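Long-range contacts in StAR-related lipid transfer protein 5 (Homo sapiens, PDB 2R55), which probably binds cholesterol or other sterols and may carry them, or other lipids, within the cell: residues E29-K34 with N151-E156; E72-G77 with K187-T192; G169-C174 with F194-S199. All coordinates share one frame; numbering follows the deposited sequence.

Overall arrangement
From the N terminus, helix 21-40 comes first, and contact 1 closes a loop of more than a hundred residues by setting it on strand 148-154. Contact 2 opens within that loop and ends beyond it: 72-77, at the end of strand 67-75, waits for 187-192, so the two cross. Contact 3 opens after contact 1 has closed, so those two run in series, but it crosses contact 2 and joins the two arms of the hairpin 167-180/188-197. Strand 188-197 serves contacts 2 and 3, whose centres are about 22 Å apart. Contacts 1 and 3 touch, since strands 148-154 and 167-180 are sheet neighbours; all three reach the same curled sheet, contact 1 by laying helix 21-40 on it.

Contact 1 (E29-K34 with N151-E156); sequences EAVAEK and NATHVE
With chi1 at 166°, V31 spreads its methyls along strand 148-154: CG1, anti to the backbone N, settles on N151, and CG2, beside that N, leans on T153; chi1 of N151, -55°, in turn lays its amide alongside A32. The contact belongs to the START helix-grip fold, where the N-terminal helix 21-40 packs against strand 148-154 of the curled sheet. The axes of 29-34 and 151-154 pass 7.6 Å apart, their directions 118° from each other, and no hydrogen bond joins the two segments. V31 CG1 lies 3.8 Å from N151 CB, while V31 CG2 comes to 3.6 Å from T153 CB. P173 of the next strand extends the apolar bed under V31, and M35 and M27 of the same helix touch N151 and T153. The buried amide of N151 is held from within the sheet: ND2 bonds to S149 OG and to L139 O. Cut back to an alanine, this position would probably leave S149 OG and L139 O without the amide donor and open a gap beside A32. The amide carbon N151 CG sits 3.5 Å from A32 CB, and N151 OD1 lies 3.3 Å from A32 CA.

Contact 2 (E72-G77 with K187-T192); sequences EGIVYG and KTNLVT
V75 and T188 exchange two backbone bonds, V75 N to T188 O at 2.7 Å and T188 N to V75 O at 3.1 Å, each donor nearly in line with the C=O it meets. Two residues along, past the non-hydrogen-bonded pair of I74 and N189, L190 N reaches G73 O at 3.1 Å from above the carbonyl plane, and the return bond from G73 N to L190 O is weak. Beyond V75 the chain leaves the first strand through an inverse gamma turn centred on Y76, which brings G77 O back to the T188 hydroxyl; OG1 donates to it, at a modelled 2.5 Å that is doubtfully short. On the face carrying E72, I74 and N189, N189 ND2 makes a weak bond to E72 OE2 at 3.5 Å, with carboxylate and amide planes 68° apart; the firmer partner of E72 is R70, through OE1. I74 CG1 packs on N189 OD1 at 3.8 Å. On the opposite face V75 turns CG1 between its backbone N and carbonyl carbon (chi1 43°), and that methyl reaches L190 CB at 4.0 Å. L222 and V226 of helix 204-227 and V82 of helix 79-86 cover V75, and Y219 OH bonds to L190 O. The curved sheet closes round the long C-terminal helix 204-227, the arrangement that gives the START helix-grip fold its name.

Contact 3 (G169-C174 with F194-S199); sequences GFNHPC and FHTDLS
H195 sends its imidazole across to the neighbouring strand, where ND1 donates to the backbone oxygen of P173 at 2.7 Å, with that oxygen only 3° out of the ring plane. Its CG stands anti to the backbone N (chi1 -152°), which carries the ring under H172: H172 CB lies 3.6 Å from the ring centroid, a CH-pi contact over the face, and the H172 ring turns its edge to the same ring. A bond at the edge and a methylene over one face together limit how far H195 could rotate, and S61 OG, bonded to NE2, holds the far end. The backbone joins in as well, H172 N giving a bond of 2.7 Å to H195 O.

These residues lie where the antiparallel hairpin 167-180/188-197 of the START helix-grip sheet leaves its regular ladder. Further along, F170 and D197 form a hydrogen-bonded pair, with F170 N to D197 O at 3.1 Å and D197 N to F170 O at 2.8 Å. Between them and the histidines comes the non-hydrogen-bonded pair N171 and T196, whose side chains run side by side: T196 OG1 donates to N171 OD1 at 3.1 Å, almost straight onto the C=O, while ND2 of N171 turns to D136. F134 packs against both. The helix 204-227 covers T196 through F211, whereas helix 21-40 brings Y38 to the H195 ring. At the end of the second strand D197 OD1 takes the backbone N of S199 at 2.9 Å, closing an Asx turn, and S199 OG bonds to R168 O.

Contact 1 (E29-K34 with N151-E156)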
ATOM      1  N   GLU A  29      -1.822  -2.649  15.696  1.00 68.72           N
ATOM      2  CA  GLU A  29      -0.460  -2.935  16.148  1.00 68.47           C
ATOM      3  C   GLU A  29       0.047  -4.275  15.629  1.00 67.83           C
ATOM      4  O   GLU A  29       1.186  -4.369  15.167  1.00 68.01           O
ATOM      5  CB  GLU A  29      -0.347  -2.872  17.667  1.00 68.91           C
ATOM      6  CG  GLU A  29       1.019  -2.390  18.158  1.00 71.32           C
ATOM      7  CD  GLU A  29       1.297  -0.917  17.829  1.00 74.50           C
ATOM      8  OE1 GLU A  29       0.355  -0.181  17.444  1.00 75.26           O
ATOM      9  OE2 GLU A  29       2.465  -0.485  17.964  1.00 76.10           O
ATOM     10  N   ALA A  30      -0.801  -5.298  15.701  1.00 66.84           N
ATOM     11  CA  ALA A  30      -0.539  -6.574  15.033  1.00 66.30           C
ATOM     12  C   ALA A  30      -0.155  -6.403  13.563  1.00 65.72           C
ATOM     13  O   ALA A  30       0.700  -7.120  13.051  1.00 65.08           O
ATOM     14  CB  ALA A  30      -1.754  -7.510  15.155  1.00 66.20           C
ATOM     15  N   VAL A  31      -0.794  -5.448  12.899  1.00 65.83           N
ATOM     16  CA  VAL A  31      -0.605  -5.238  11.463  1.00 66.36           C
ATOM     17  C   VAL A  31       0.813  -4.766  11.178  1.00 66.82           C
ATOM     18  O   VAL A  31       1.525  -5.384  10.378  1.00 67.27           O
ATOM     19  CB  VAL A  31      -1.644  -4.255  10.895  1.00 66.04           C
ATOM     20  CG1 VAL A  31      -1.243  -3.779   9.502  1.00 66.78           C
ATOM     21  CG2 VAL A  31      -3.010  -4.899  10.882  1.00 65.12           C
ATOM     22  N   ALA A  32       1.212  -3.691  11.849  1.00 66.81           N
ATOM     23  CA  ALA A  32       2.567  -3.181  11.783  1.00 67.46           C
ATOM     24  C   ALA A  32       3.621  -4.229  12.188  1.00 67.85           C
ATOM     25  O   ALA A  32       4.676  -4.327  11.549  1.00 68.42           O
ATOM     26  CB  ALA A  32       2.693  -1.941  12.651  1.00 67.64           C
ATOM     27  N   GLU A  33       3.342  -5.012  13.232  1.00 67.59           N
ATOM     28  CA  GLU A  33       4.239  -6.120  13.621  1.00 67.52           C
ATOM     29  C   GLU A  33       4.507  -7.073  12.450  1.00 67.03           C
ATOM     30  O   GLU A  33       5.663  -7.416  12.191  1.00 66.61           O
ATOM     31  CB  GLU A  33       3.732  -6.866  14.861  1.00 67.23           C
ATOM     32  CG  GLU A  33       4.248  -6.263  16.170  1.00 70.35           C
ATOM     33  CD  GLU A  33       3.282  -6.437  17.356  1.00 74.52           C
ATOM     34  OE1 GLU A  33       2.456  -7.400  17.356  1.00 74.34           O
ATOM     35  OE2 GLU A  33       3.355  -5.595  18.286  1.00 74.40           O
ATOM     36  N   LYS A  34       3.445  -7.453  11.724  1.00 66.28           N
ATOM     37  CA  LYS A  34       3.579  -8.306  10.544  1.00 65.81           C
ATOM     38  C   LYS A  34       4.352  -7.617   9.430  1.00 65.33           C
ATOM     39  O   LYS A  34       5.196  -8.206   8.765  1.00 64.42           O
ATOM     40  CB  LYS A  34       2.202  -8.742  10.040  1.00 65.96           C
ATOM     41  CG  LYS A  34       1.654  -9.934  10.808  1.00 66.31           C
ATOM     42  CD  LYS A  34       0.184 -10.075  10.552  1.00 66.52           C
ATOM     43  CE  LYS A  34      -0.410 -11.230  11.316  1.00 65.86           C
ATOM     44  NZ  LYS A  34      -1.817 -11.348  10.879  1.00 64.28           N
ATOM     45  N   ASN A 151       0.685   1.169   7.652  1.00 66.82           N
ATOM     46  CA  ASN A 151       0.326  -0.203   7.952  1.00 66.08           C
ATOM     47  C   ASN A 151      -1.182  -0.313   7.883  1.00 65.85           C
ATOM     48  O   ASN A 151      -1.902   0.200   8.737  1.00 65.84           O
ATOM     49  CB  ASN A 151       0.834  -0.576   9.348  1.00 66.22           C
ATOM     50  CG  ASN A 151       2.347  -0.332   9.522  1.00 66.05           C
ATOM     51  OD1 ASN A 151       3.170  -1.185   9.196  1.00 66.94           O
ATOM     52  ND2 ASN A 151       2.698   0.823  10.045  1.00 65.45           N
ATOM     53  N   ALA A 152      -1.658  -0.983   6.847  1.00 65.58           N
ATOM     54  CA  ALA A 152      -3.053  -0.963   6.526  1.00 65.24           C
ATOM     55  C   ALA A 152      -3.586  -2.387   6.456  1.00 65.26           C
ATOM     56  O   ALA A 152      -2.921  -3.265   5.923  1.00 65.05           O
ATOM     57  CB  ALA A 152      -3.229  -0.248   5.211  1.00 65.47           C
ATOM     58  N   THR A 153      -4.765  -2.619   7.031  1.00 65.21           N
ATOM     59  CA  THR A 153      -5.474  -3.890   6.855  1.00 65.43           C
ATOM     60  C   THR A 153      -6.987  -3.667   6.664  1.00 64.85           C
ATOM     61  O   THR A 153      -7.520  -2.677   7.130  1.00 64.82           O
ATOM     62  CB  THR A 153      -5.182  -4.893   8.011  1.00 65.51           C
ATOM     63  OG1 THR A 153      -5.185  -6.236   7.506  1.00 66.67           O
ATOM     64  CG2 THR A 153      -6.219  -4.795   9.125  1.00 66.25           C
ATOM     65  N   HIS A 154      -7.673  -4.588   5.990  1.00 64.77           N
ATOM     66  CA  HIS A 154      -9.123  -4.456   5.785  1.00 64.57           C
ATOM     67  C   HIS A 154      -9.895  -4.471   7.119  1.00 64.91           C
ATOM     68  O   HIS A 154      -9.496  -5.158   8.077  1.00 65.13           O
ATOM     69  CB  HIS A 154      -9.639  -5.563   4.894  1.00 64.11           C
ATOM     70  CG  HIS A 154      -9.782  -6.875   5.597  1.00 64.16           C
ATOM     71  ND1 HIS A 154      -8.733  -7.757   5.751  1.00 65.88           N
ATOM     72  CD2 HIS A 154     -10.845  -7.441   6.211  1.00 64.21           C
ATOM     73  CE1 HIS A 154      -9.149  -8.815   6.421  1.00 65.91           C
ATOM     74  NE2 HIS A 154     -10.429  -8.650   6.705  1.00 65.52           N
ATOM     75  N   VAL A 155     -10.980  -3.698   7.172  1.00 64.57           N
ATOM     76  CA  VAL A 155     -11.907  -3.726   8.301  1.00 64.42           C
ATOM     77  C   VAL A 155     -13.327  -3.403   7.831  1.00 65.22           C
ATOM     78  O   VAL A 155     -13.533  -2.533   6.977  1.00 65.12           O
ATOM     79  CB  VAL A 155     -11.448  -2.806   9.493  1.00 64.15           C
ATOM     80  CG1 VAL A 155     -11.384  -1.332   9.093  1.00 63.58           C
ATOM     81  CG2 VAL A 155     -12.340  -2.989  10.700  1.00 62.50           C
ATOM     82  N   GLU A 156     -14.299  -4.130   8.371  1.00 65.95           N
ATOM     83  CA  GLU A 156     -15.699  -3.823   8.132  1.00 67.24           C
ATOM     84  C   GLU A 156     -16.112  -2.613   8.957  1.00 67.19           C
ATOM     85  O   GLU A 156     -15.879  -2.560  10.161  1.00 67.22           O
ATOM     86  CB  GLU A 156     -16.586  -5.021   8.469  1.00 67.13           C
ATOM     87  CG  GLU A 156     -16.515  -6.168   7.466  1.00 68.56           C
ATOM     88  CD  GLU A 156     -17.198  -7.446   7.977  1.00 69.08           C
ATOM     89  OE1 GLU A 156     -18.304  -7.367   8.568  1.00 70.10           O
ATOM     90  OE2 GLU A 156     -16.621  -8.543   7.783  1.00 72.73           O
TER

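Contact 2 (E72-G77 with K187-T192)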
ATOM      1  N   GLU A  72      10.939  -2.622  -3.757  1.00 64.53           N
ATOM      2  CA  GLU A  72      12.062  -1.912  -3.166  1.00 65.46           C
ATOM      3  C   GLU A  72      12.703  -0.978  -4.194  1.00 65.60           C
ATOM      4  O   GLU A  72      12.870  -1.332  -5.377  1.00 65.44           O
ATOM      5  CB  GLU A  72      13.077  -2.892  -2.559  1.00 65.58           C
ATOM      6  CG  GLU A  72      14.419  -2.273  -2.146  1.00 67.52           C
ATOM      7  CD  GLU A  72      15.072  -2.962  -0.941  1.00 69.70           C
ATOM      8  OE1 GLU A  72      14.939  -4.208  -0.786  1.00 69.81           O
ATOM      9  OE2 GLU A  72      15.719  -2.239  -0.145  1.00 69.40           O
ATOM     10  N   GLY A  73      13.046   0.222  -3.738  1.00 65.68           N
ATOM     11  CA  GLY A  73      13.507   1.263  -4.636  1.00 65.92           C
ATOM     12  C   GLY A  73      13.841   2.570  -3.945  1.00 66.22           C
ATOM     13  O   GLY A  73      13.029   3.106  -3.159  1.00 65.89           O
ATOM     14  N   ILE A  74      15.046   3.077  -4.256  1.00 66.50           N
ATOM     15  CA  ILE A  74      15.487   4.386  -3.791  1.00 66.97           C
ATOM     16  C   ILE A  74      14.704   5.478  -4.508  1.00 67.41           C
ATOM     17  O   ILE A  74      14.737   5.582  -5.745  1.00 67.64           O
ATOM     18  CB  ILE A  74      17.013   4.590  -3.995  1.00 66.84           C
ATOM     19  CG1 ILE A  74      17.808   3.610  -3.120  1.00 67.15           C
ATOM     20  CG2 ILE A  74      17.413   6.010  -3.630  1.00 67.14           C
ATOM     21  CD1 ILE A  74      19.160   3.207  -3.679  1.00 66.42           C
ATOM     22  N   VAL A  75      13.978   6.276  -3.729  1.00 67.80           N
ATOM     23  CA  VAL A  75      13.320   7.465  -4.272  1.00 68.36           C
ATOM     24  C   VAL A  75      14.180   8.709  -4.018  1.00 68.46           C
ATOM     25  O   VAL A  75      14.671   8.937  -2.903  1.00 68.50           O
ATOM     26  CB  VAL A  75      11.848   7.636  -3.769  1.00 68.35           C
ATOM     27  CG1 VAL A  75      11.718   7.345  -2.286  1.00 68.72           C
ATOM     28  CG2 VAL A  75      11.319   9.019  -4.092  1.00 69.00           C
ATOM     29  N   TYR A  76      14.369   9.502  -5.066  1.00 68.49           N
ATOM     30  CA  TYR A  76      15.244  10.654  -4.991  1.00 68.63           C
ATOM     31  C   TYR A  76      14.496  11.873  -4.453  1.00 68.49           C
ATOM     32  O   TYR A  76      14.170  12.810  -5.199  1.00 68.71           O
ATOM     33  CB  TYR A  76      15.873  10.925  -6.360  1.00 69.11           C
ATOM     34  CG  TYR A  76      16.868   9.873  -6.813  1.00 69.56           C
ATOM     35  CD1 TYR A  76      18.187  10.220  -7.107  1.00 70.49           C
ATOM     36  CD2 TYR A  76      16.492   8.537  -6.957  1.00 69.97           C
ATOM     37  CE1 TYR A  76      19.106   9.261  -7.533  1.00 70.71           C
ATOM     38  CE2 TYR A  76      17.398   7.573  -7.376  1.00 70.29           C
ATOM     39  CZ  TYR A  76      18.700   7.941  -7.664  1.00 70.35           C
ATOM     40  OH  TYR A  76      19.599   6.989  -8.083  1.00 70.64           O
ATOM     41  N   GLY A  77      14.229  11.840  -3.144  1.00 68.26           N
ATOM     42  CA  GLY A  77      13.561  12.930  -2.437  1.00 68.07           C
ATOM     43  C   GLY A  77      13.798  12.907  -0.933  1.00 67.96           C
ATOM     44  O   GLY A  77      14.190  11.878  -0.366  1.00 67.76           O
ATOM     45  N   LYS A 187      18.674  11.348   0.114  1.00 67.73           N
ATOM     46  CA  LYS A 187      17.728  10.441  -0.567  1.00 66.91           C
ATOM     47  C   LYS A 187      16.903   9.595   0.424  1.00 66.83           C
ATOM     48  O   LYS A 187      17.106   9.688   1.636  1.00 66.77           O
ATOM     49  CB  LYS A 187      18.474   9.518  -1.539  1.00 66.85           C
ATOM     50  CG  LYS A 187      19.091  10.209  -2.747  1.00 67.01           C
ATOM     51  CD  LYS A 187      20.560  10.541  -2.489  1.00 68.16           C
ATOM     52  CE  LYS A 187      21.111  11.540  -3.491  1.00 67.33           C
ATOM     53  NZ  LYS A 187      22.478  11.957  -3.092  1.00 67.40           N
ATOM     54  N   THR A 188      15.986   8.763  -0.095  1.00 66.54           N
ATOM     55  CA  THR A 188      15.083   7.942   0.735  1.00 66.05           C
ATOM     56  C   THR A 188      14.806   6.547   0.143  1.00 65.90           C
ATOM     57  O   THR A 188      14.503   6.416  -1.046  1.00 66.31           O
ATOM     58  CB  THR A 188      13.719   8.652   0.975  1.00 66.18           C
ATOM     59  OG1 THR A 188      13.930  10.034   1.305  1.00 66.26           O
ATOM     60  CG2 THR A 188      12.938   7.978   2.108  1.00 66.01           C
ATOM     61  N   ASN A 189      14.896   5.516   0.980  1.00 65.39           N
ATOM     62  CA  ASN A 189      14.593   4.153   0.578  1.00 65.23           C
ATOM     63  C   ASN A 189      13.120   3.882   0.863  1.00 65.54           C
ATOM     64  O   ASN A 189      12.639   4.135   1.984  1.00 65.47           O
ATOM     65  CB  ASN A 189      15.477   3.151   1.332  1.00 65.11           C
ATOM     66  CG  ASN A 189      15.535   1.782   0.662  1.00 64.60           C
ATOM     67  OD1 ASN A 189      16.235   1.584  -0.338  1.00 63.27           O
ATOM     68  ND2 ASN A 189      14.815   0.823   1.234  1.00 64.75           N
ATOM     69  N   LEU A 190      12.414   3.395  -0.162  1.00 65.48           N
ATOM     70  CA  LEU A 190      10.999   3.060  -0.075  1.00 65.37           C
ATOM     71  C   LEU A 190      10.745   1.571  -0.363  1.00 66.03           C
ATOM     72  O   LEU A 190      10.940   1.098  -1.501  1.00 66.08           O
ATOM     73  CB  LEU A 190      10.178   3.916  -1.045  1.00 65.17           C
ATOM     74  CG  LEU A 190       8.665   3.651  -1.138  1.00 64.13           C
ATOM     75  CD1 LEU A 190       7.951   3.984   0.175  1.00 64.47           C
ATOM     76  CD2 LEU A 190       8.034   4.420  -2.271  1.00 64.79           C
ATOM     77  N   VAL A 191      10.296   0.854   0.670  1.00 66.24           N
ATOM     78  CA  VAL A 191       9.905  -0.550   0.551  1.00 66.44           C
ATOM     79  C   VAL A 191       8.402  -0.651   0.812  1.00 66.61           C
ATOM     80  O   VAL A 191       7.904  -0.198   1.859  1.00 66.48           O
ATOM     81  CB  VAL A 191      10.685  -1.449   1.527  1.00 66.44           C
ATOM     82  CG1 VAL A 191      10.474  -2.933   1.190  1.00 66.89           C
ATOM     83  CG2 VAL A 191      12.153  -1.111   1.485  1.00 66.05           C
ATOM     84  N   THR A 192       7.681  -1.213  -0.157  1.00 66.59           N
ATOM     85  CA  THR A 192       6.232  -1.240  -0.096  1.00 66.53           C
ATOM     86  C   THR A 192       5.732  -2.657  -0.285  1.00 66.52           C
ATOM     87  O   THR A 192       6.301  -3.430  -1.072  1.00 66.43           O
ATOM     88  CB  THR A 192       5.571  -0.398  -1.197  1.00 66.92           C
ATOM     89  OG1 THR A 192       5.826  -1.002  -2.469  1.00 68.50           O
ATOM     90  CG2 THR A 192       6.070   1.040  -1.213  1.00 66.63           C
TER

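Contact 3 (G169-C174 with F194-S199)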
ATOM      1  N   GLY A 169     -12.994  -5.044  -2.258  1.00 63.77           N
ATOM      2  CA  GLY A 169     -11.742  -5.756  -2.066  1.00 64.34           C
ATOM      3  C   GLY A 169     -11.333  -5.759  -0.610  1.00 64.20           C
ATOM      4  O   GLY A 169     -11.877  -5.017   0.206  1.00 64.91           O
ATOM      5  N   PHE A 170     -10.364  -6.593  -0.284  1.00 64.07           N
ATOM      6  CA  PHE A 170      -9.842  -6.663   1.060  1.00 63.75           C
ATOM      7  C   PHE A 170      -8.328  -6.659   0.964  1.00 63.98           C
ATOM      8  O   PHE A 170      -7.733  -7.548   0.363  1.00 63.43           O
ATOM      9  CB  PHE A 170     -10.338  -7.921   1.768  1.00 63.83           C
ATOM     10  CG  PHE A 170     -11.837  -8.028   1.851  1.00 63.99           C
ATOM     11  CD1 PHE A 170     -12.542  -8.787   0.926  1.00 64.40           C
ATOM     12  CD2 PHE A 170     -12.547  -7.368   2.860  1.00 65.03           C
ATOM     13  CE1 PHE A 170     -13.951  -8.891   0.979  1.00 64.22           C
ATOM     14  CE2 PHE A 170     -13.945  -7.465   2.942  1.00 65.67           C
ATOM     15  CZ  PHE A 170     -14.653  -8.228   1.985  1.00 64.74           C
ATOM     16  N   ASN A 171      -7.718  -5.610   1.505  1.00 64.62           N
ATOM     17  CA  ASN A 171      -6.280  -5.576   1.714  1.00 65.08           C
ATOM     18  C   ASN A 171      -5.936  -6.361   2.953  1.00 64.97           C
ATOM     19  O   ASN A 171      -6.586  -6.207   3.988  1.00 65.16           O
ATOM     20  CB  ASN A 171      -5.804  -4.136   1.950  1.00 65.59           C
ATOM     21  CG  ASN A 171      -5.721  -3.337   0.680  1.00 66.18           C
ATOM     22  OD1 ASN A 171      -5.215  -3.810  -0.335  1.00 69.89           O
ATOM     23  ND2 ASN A 171      -6.219  -2.121   0.723  1.00 67.42           N
ATOM     24  N   HIS A 172      -4.906  -7.196   2.849  1.00 64.61           N
ATOM     25  CA  HIS A 172      -4.270  -7.776   4.031  1.00 64.38           C
ATOM     26  C   HIS A 172      -3.023  -6.930   4.399  1.00 64.12           C
ATOM     27  O   HIS A 172      -2.691  -5.983   3.652  1.00 64.42           O
ATOM     28  CB  HIS A 172      -3.973  -9.232   3.768  1.00 64.40           C
ATOM     29  CG  HIS A 172      -5.201 -10.067   3.648  1.00 64.66           C
ATOM     30  ND1 HIS A 172      -5.738 -10.426   2.432  1.00 64.65           N
ATOM     31  CD2 HIS A 172      -6.014 -10.597   4.593  1.00 64.45           C
ATOM     32  CE1 HIS A 172      -6.815 -11.166   2.635  1.00 64.91           C
ATOM     33  NE2 HIS A 172      -7.004 -11.283   3.936  1.00 63.09           N
ATOM     34  N   PRO A 173      -2.371  -7.207   5.555  1.00 63.48           N
ATOM     35  CA  PRO A 173      -1.360  -6.240   6.036  1.00 63.52           C
ATOM     36  C   PRO A 173      -0.439  -5.756   4.925  1.00 63.89           C
ATOM     37  O   PRO A 173       0.185  -6.566   4.243  1.00 64.15           O
ATOM     38  CB  PRO A 173      -0.590  -7.029   7.086  1.00 63.27           C
ATOM     39  CG  PRO A 173      -1.621  -7.988   7.635  1.00 62.66           C
ATOM     40  CD  PRO A 173      -2.509  -8.352   6.478  1.00 63.42           C
ATOM     41  N   CYS A 174      -0.388  -4.443   4.737  1.00 64.20           N
ATOM     42  CA  CYS A 174       0.299  -3.837   3.602  1.00 65.39           C
ATOM     43  C   CYS A 174       0.641  -2.403   3.911  1.00 66.23           C
ATOM     44  O   CYS A 174       0.205  -1.868   4.925  1.00 66.11           O
ATOM     45  CB  CYS A 174      -0.585  -3.835   2.352  1.00 64.99           C
ATOM     46  SG  CYS A 174      -2.140  -2.924   2.468  1.00 64.01           S
ATOM     47  N   PHE A 194       2.237  -4.782  -1.260  1.00 65.76           N
ATOM     48  CA  PHE A 194       0.866  -4.903  -1.744  1.00 65.72           C
ATOM     49  C   PHE A 194       0.381  -6.276  -1.347  1.00 65.46           C
ATOM     50  O   PHE A 194       1.049  -7.277  -1.617  1.00 65.60           O
ATOM     51  CB  PHE A 194       0.844  -4.753  -3.261  1.00 66.04           C
ATOM     52  CG  PHE A 194       0.970  -3.340  -3.723  1.00 66.85           C
ATOM     53  CD1 PHE A 194       1.161  -2.305  -2.805  1.00 66.75           C
ATOM     54  CD2 PHE A 194       0.934  -3.037  -5.068  1.00 65.91           C
ATOM     55  CE1 PHE A 194       1.272  -0.989  -3.238  1.00 67.14           C
ATOM     56  CE2 PHE A 194       1.050  -1.720  -5.501  1.00 66.07           C
ATOM     57  CZ  PHE A 194       1.218  -0.703  -4.587  1.00 65.99           C
ATOM     58  N   HIS A 195      -0.764  -6.331  -0.686  1.00 65.15           N
ATOM     59  CA  HIS A 195      -1.234  -7.580  -0.098  1.00 64.64           C
ATOM     60  C   HIS A 195      -2.706  -7.653  -0.338  1.00 64.90           C
ATOM     61  O   HIS A 195      -3.508  -7.726   0.592  1.00 64.67           O
ATOM     62  CB  HIS A 195      -0.990  -7.551   1.401  1.00 64.44           C
ATOM     63  CG  HIS A 195      -0.801  -8.902   2.013  1.00 63.41           C
ATOM     64  ND1 HIS A 195      -0.250  -9.071   3.262  1.00 62.67           N
ATOM     65  CD2 HIS A 195      -1.073 -10.145   1.548  1.00 61.02           C
ATOM     66  CE1 HIS A 195      -0.203 -10.361   3.543  1.00 62.10           C
ATOM     67  NE2 HIS A 195      -0.694 -11.033   2.521  1.00 59.96           N
ATOM     68  N   THR A 196      -3.063  -7.617  -1.605  1.00 65.85           N
ATOM     69  CA  THR A 196      -4.411  -7.243  -1.986  1.00 66.57           C
ATOM     70  C   THR A 196      -5.212  -8.440  -2.397  1.00 66.73           C
ATOM     71  O   THR A 196      -4.721  -9.285  -3.137  1.00 67.28           O
ATOM     72  CB  THR A 196      -4.332  -6.284  -3.139  1.00 66.54           C
ATOM     73  OG1 THR A 196      -3.693  -5.094  -2.676  1.00 66.38           O
ATOM     74  CG2 THR A 196      -5.718  -5.961  -3.698  1.00 67.12           C
ATOM     75  N   ASP A 197      -6.438  -8.517  -1.899  1.00 66.78           N
ATOM     76  CA  ASP A 197      -7.403  -9.470  -2.441  1.00 66.74           C
ATOM     77  C   ASP A 197      -8.394  -8.707  -3.301  1.00 66.01           C
ATOM     78  O   ASP A 197      -9.328  -8.074  -2.802  1.00 66.58           O
ATOM     79  CB  ASP A 197      -8.136 -10.216  -1.336  1.00 67.17           C
ATOM     80  CG  ASP A 197      -9.086 -11.253  -1.872  1.00 69.08           C
ATOM     81  OD1 ASP A 197      -9.030 -11.565  -3.080  1.00 72.28           O
ATOM     82  OD2 ASP A 197      -9.900 -11.774  -1.082  1.00 71.70           O
ATOM     83  N   LEU A 198      -8.180  -8.748  -4.603  1.00 64.74           N
ATOM     84  CA  LEU A 198      -9.133  -8.169  -5.531  1.00 63.55           C
ATOM     85  C   LEU A 198     -10.540  -8.705  -5.347  1.00 63.89           C
ATOM     86  O   LEU A 198     -11.512  -7.984  -5.593  1.00 63.43           O
ATOM     87  CB  LEU A 198      -8.645  -8.354  -6.953  1.00 62.68           C
ATOM     88  CG  LEU A 198      -7.426  -7.441  -7.194  1.00 61.20           C
ATOM     89  CD1 LEU A 198      -6.819  -7.746  -8.550  1.00 61.36           C
ATOM     90  CD2 LEU A 198      -7.770  -5.963  -7.041  1.00 51.17           C
ATOM     91  N   SER A 199     -10.655  -9.967  -4.895  1.00 64.23           N
ATOM     92  CA  SER A 199     -11.957 -10.529  -4.533  1.00 64.06           C
ATOM     93  C   SER A 199     -12.801 -10.539  -5.804  1.00 64.61           C
ATOM     94  O   SER A 199     -12.249 -10.636  -6.902  1.00 64.01           O
ATOM     95  CB  SER A 199     -12.576  -9.709  -3.388  1.00 63.77           C
ATOM     96  OG  SER A 199     -13.960  -9.878  -3.262  1.00 63.42           O
TER